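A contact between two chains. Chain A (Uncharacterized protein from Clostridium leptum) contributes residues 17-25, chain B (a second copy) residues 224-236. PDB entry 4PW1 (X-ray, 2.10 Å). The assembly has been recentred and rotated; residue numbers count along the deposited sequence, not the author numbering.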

# COMPACT_ATOMS: atom_id res chain seq x y z
N LEU A 17 -2.36 -17.18 -1.22
CA LEU A 17 -2.36 -15.83 -1.80
C LEU A 17 -2.80 -14.78 -0.77
O LEU A 17 -3.89 -14.82 -0.27
CB LEU A 17 -3.25 -15.76 -3.03
CG LEU A 17 -3.29 -14.41 -3.75
CD1 LEU A 17 -1.91 -13.97 -4.27
CD2 LEU A 17 -4.27 -14.50 -4.89
N LEU A 18 -1.95 -13.81 -0.50
CA LEU A 18 -2.29 -12.75 0.44
C LEU A 18 -3.24 -11.67 -0.18
O LEU A 18 -2.92 -11.06 -1.20
CB LEU A 18 -0.99 -12.09 0.90
CG LEU A 18 -1.20 -10.98 1.92
CD1 LEU A 18 -1.62 -11.57 3.27
CD2 LEU A 18 0.07 -10.16 2.04
N TYR A 19 -4.37 -11.41 0.46
CA TYR A 19 -5.25 -10.29 0.07
C TYR A 19 -5.03 -9.10 0.96
O TYR A 19 -4.99 -9.27 2.17
CB TYR A 19 -6.71 -10.69 0.21
CG TYR A 19 -7.15 -11.71 -0.78
CD1 TYR A 19 -6.77 -13.04 -0.66
CD2 TYR A 19 -7.94 -11.33 -1.88
CE1 TYR A 19 -7.15 -13.98 -1.59
CE2 TYR A 19 -8.35 -12.28 -2.81
CZ TYR A 19 -7.95 -13.60 -2.65
OH TYR A 19 -8.36 -14.52 -3.55
N LEU A 20 -4.88 -7.91 0.42
CA LEU A 20 -4.85 -6.73 1.28
C LEU A 20 -6.26 -6.40 1.77
O LEU A 20 -7.20 -6.66 1.07
CB LEU A 20 -4.23 -5.53 0.54
CG LEU A 20 -2.77 -5.69 0.18
CD1 LEU A 20 -2.22 -4.37 -0.34
CD2 LEU A 20 -1.94 -6.17 1.31
N ASN A 21 -6.41 -5.83 2.96
CA ASN A 21 -7.75 -5.59 3.51
C ASN A 21 -8.21 -4.17 3.24
O ASN A 21 -7.47 -3.39 2.58
CB ASN A 21 -7.87 -6.07 4.99
CG ASN A 21 -6.98 -5.28 5.96
OD1 ASN A 21 -6.69 -4.10 5.76
ND2 ASN A 21 -6.58 -5.94 7.05
N SER A 22 -9.41 -3.81 3.71
CA SER A 22 -10.00 -2.50 3.34
C SER A 22 -9.23 -1.32 3.95
O SER A 22 -9.32 -0.21 3.46
CB SER A 22 -11.47 -2.45 3.79
OG SER A 22 -11.54 -2.59 5.19
N GLY A 23 -8.48 -1.55 5.02
CA GLY A 23 -7.66 -0.49 5.66
C GLY A 23 -6.29 -0.24 5.07
O GLY A 23 -5.46 0.45 5.67
N GLU A 24 -6.04 -0.82 3.89
CA GLU A 24 -4.73 -0.78 3.29
C GLU A 24 -4.87 -0.19 1.88
O GLU A 24 -5.60 -0.69 1.05
CB GLU A 24 -4.10 -2.18 3.28
CG GLU A 24 -3.65 -2.73 4.66
CD GLU A 24 -3.19 -4.21 4.65
OE1 GLU A 24 -3.91 -5.05 4.03
OE2 GLU A 24 -2.13 -4.58 5.28
N GLU A 25 -4.17 0.91 1.63
CA GLU A 25 -4.03 1.48 0.31
C GLU A 25 -2.62 1.21 -0.18
O GLU A 25 -1.63 1.53 0.49
CB GLU A 25 -4.33 2.99 0.31
CG GLU A 25 -4.04 3.69 -1.02
CD GLU A 25 -4.14 5.20 -0.96
OE1 GLU A 25 -3.25 5.87 -0.33
OE2 GLU A 25 -5.15 5.72 -1.49
N ALA B 224 0.29 -7.35 10.87
CA ALA B 224 -0.63 -8.42 11.17
C ALA B 224 -2.02 -7.93 10.86
O ALA B 224 -2.48 -6.94 11.43
CB ALA B 224 -0.53 -8.77 12.63
N MSE B 225 -2.71 -8.63 9.98
CA MSE B 225 -3.91 -8.09 9.37
C MSE B 225 -5.09 -8.93 9.75
O MSE B 225 -5.05 -10.18 9.73
CB MSE B 225 -3.75 -8.06 7.84
CG MSE B 225 -2.62 -7.09 7.47
SE MSE B 225 -1.88 -7.64 5.69
CE MSE B 225 -3.48 -8.31 4.85
N TYR B 226 -6.16 -8.25 10.06
CA TYR B 226 -7.38 -8.92 10.46
C TYR B 226 -8.54 -8.19 9.86
O TYR B 226 -8.52 -6.97 9.80
CB TYR B 226 -7.55 -8.87 11.98
CG TYR B 226 -6.42 -9.53 12.70
CD1 TYR B 226 -5.28 -8.81 13.02
CD2 TYR B 226 -6.49 -10.85 13.05
CE1 TYR B 226 -4.23 -9.42 13.66
CE2 TYR B 226 -5.44 -11.47 13.68
CZ TYR B 226 -4.30 -10.74 13.97
OH TYR B 226 -3.22 -11.32 14.62
N SER B 227 -9.58 -8.90 9.45
CA SER B 227 -10.76 -8.21 8.90
C SER B 227 -12.01 -9.04 9.04
O SER B 227 -11.93 -10.24 9.26
CB SER B 227 -10.51 -7.84 7.43
OG SER B 227 -10.19 -8.97 6.69
N ASN B 228 -13.17 -8.42 8.94
CA ASN B 228 -14.42 -9.20 8.97
C ASN B 228 -15.19 -8.98 7.69
O ASN B 228 -14.83 -8.13 6.87
CB ASN B 228 -15.25 -8.87 10.22
CG ASN B 228 -15.84 -7.47 10.19
OD1 ASN B 228 -15.99 -6.84 9.14
ND2 ASN B 228 -16.17 -6.97 11.37
N ASP B 229 -16.27 -9.74 7.51
CA ASP B 229 -17.08 -9.69 6.28
C ASP B 229 -17.69 -8.32 6.02
O ASP B 229 -17.90 -7.95 4.87
CB ASP B 229 -18.22 -10.72 6.36
CG ASP B 229 -17.71 -12.14 6.50
OD1 ASP B 229 -16.65 -12.46 5.93
OD2 ASP B 229 -18.39 -12.95 7.17
N GLY B 230 -18.00 -7.59 7.08
CA GLY B 230 -18.65 -6.30 6.99
C GLY B 230 -17.78 -5.11 6.65
O GLY B 230 -18.24 -3.98 6.79
N GLY B 231 -16.54 -5.32 6.23
CA GLY B 231 -15.68 -4.17 5.84
C GLY B 231 -14.79 -3.58 6.93
O GLY B 231 -13.88 -2.79 6.63
N THR B 232 -15.00 -3.96 8.19
CA THR B 232 -14.08 -3.55 9.28
C THR B 232 -12.73 -4.26 9.16
O THR B 232 -12.68 -5.46 8.95
CB THR B 232 -14.66 -3.85 10.65
OG1 THR B 232 -15.87 -3.13 10.78
CG2 THR B 232 -13.70 -3.43 11.78
N SER B 233 -11.64 -3.53 9.27
CA SER B 233 -10.36 -4.18 9.22
C SER B 233 -9.34 -3.47 10.08
O SER B 233 -9.48 -2.28 10.42
CB SER B 233 -9.90 -4.31 7.74
OG SER B 233 -9.53 -3.06 7.23
N MSE B 234 -8.30 -4.20 10.43
CA MSE B 234 -7.26 -3.64 11.24
C MSE B 234 -5.93 -4.20 10.88
O MSE B 234 -5.83 -5.31 10.33
CB MSE B 234 -7.66 -3.88 12.69
CG MSE B 234 -6.47 -3.86 13.60
SE MSE B 234 -7.06 -4.06 15.48
CE MSE B 234 -7.33 -5.83 15.20
N VAL B 235 -4.90 -3.42 11.15
CA VAL B 235 -3.53 -3.87 11.08
C VAL B 235 -2.86 -3.56 12.39
O VAL B 235 -2.99 -2.47 12.93
CB VAL B 235 -2.78 -3.15 9.94
CG1 VAL B 235 -1.35 -3.59 9.92
CG2 VAL B 235 -3.45 -3.42 8.63
N LEU B 236 -2.23 -4.59 12.96
CA LEU B 236 -1.35 -4.42 14.10
C LEU B 236 0.08 -4.40 13.58
O LEU B 236 0.46 -5.26 12.83
CB LEU B 236 -1.55 -5.56 15.08
CG LEU B 236 -2.88 -5.55 15.80
CD1 LEU B 236 -3.06 -6.82 16.63
CD2 LEU B 236 -2.96 -4.33 16.72
O HOH W 1 -7.48 -8.84 6.85
O HOH W 2 -6.85 -2.76 7.84

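A buried carboxylate oxygen with no hydrogen-bonding partner is uncommon at a protein interface, yet Glu A24 OE2 lies 3.1 Å from the selenium, SE, of Met B225, a selenomethionine, and 3.8 Å from Val B235 CG2. The other oxygen is better served: Asn A21 N donates to Glu A24 OE1 at 2.8 Å, a nearly straight bond that ties the side chain back across the type I turn from Asn A21 to Glu A24. The example illustrates a general principle, that a tight turn can present several polar groups at once to a β-hairpin of a partner chain.

Ser A22 OG donates to the carbonyl Gly B231 O at 2.8 Å and lies 2.9 Å from Ser B233 OG. Ser B233 OG also sits 2.9 Å from Gly A23 N, where the absence of a side chain matters: a CB on Gly A23 would point toward the hairpin and lie about 3.0 Å from Ser B233 OG.

Asn A21 reaches across the paired strands, its ND2 making a weak hydrogen bond to Met B234 O at 3.4 Å. Two waters extend its grip, one linking ND2 to Ser B227 OG, the other OD1 to Ser B233 OG. Beside this polar cluster, Met B225 CE packs 4.1 Å from Leu A18 CD1, giving the contact an apolar flank.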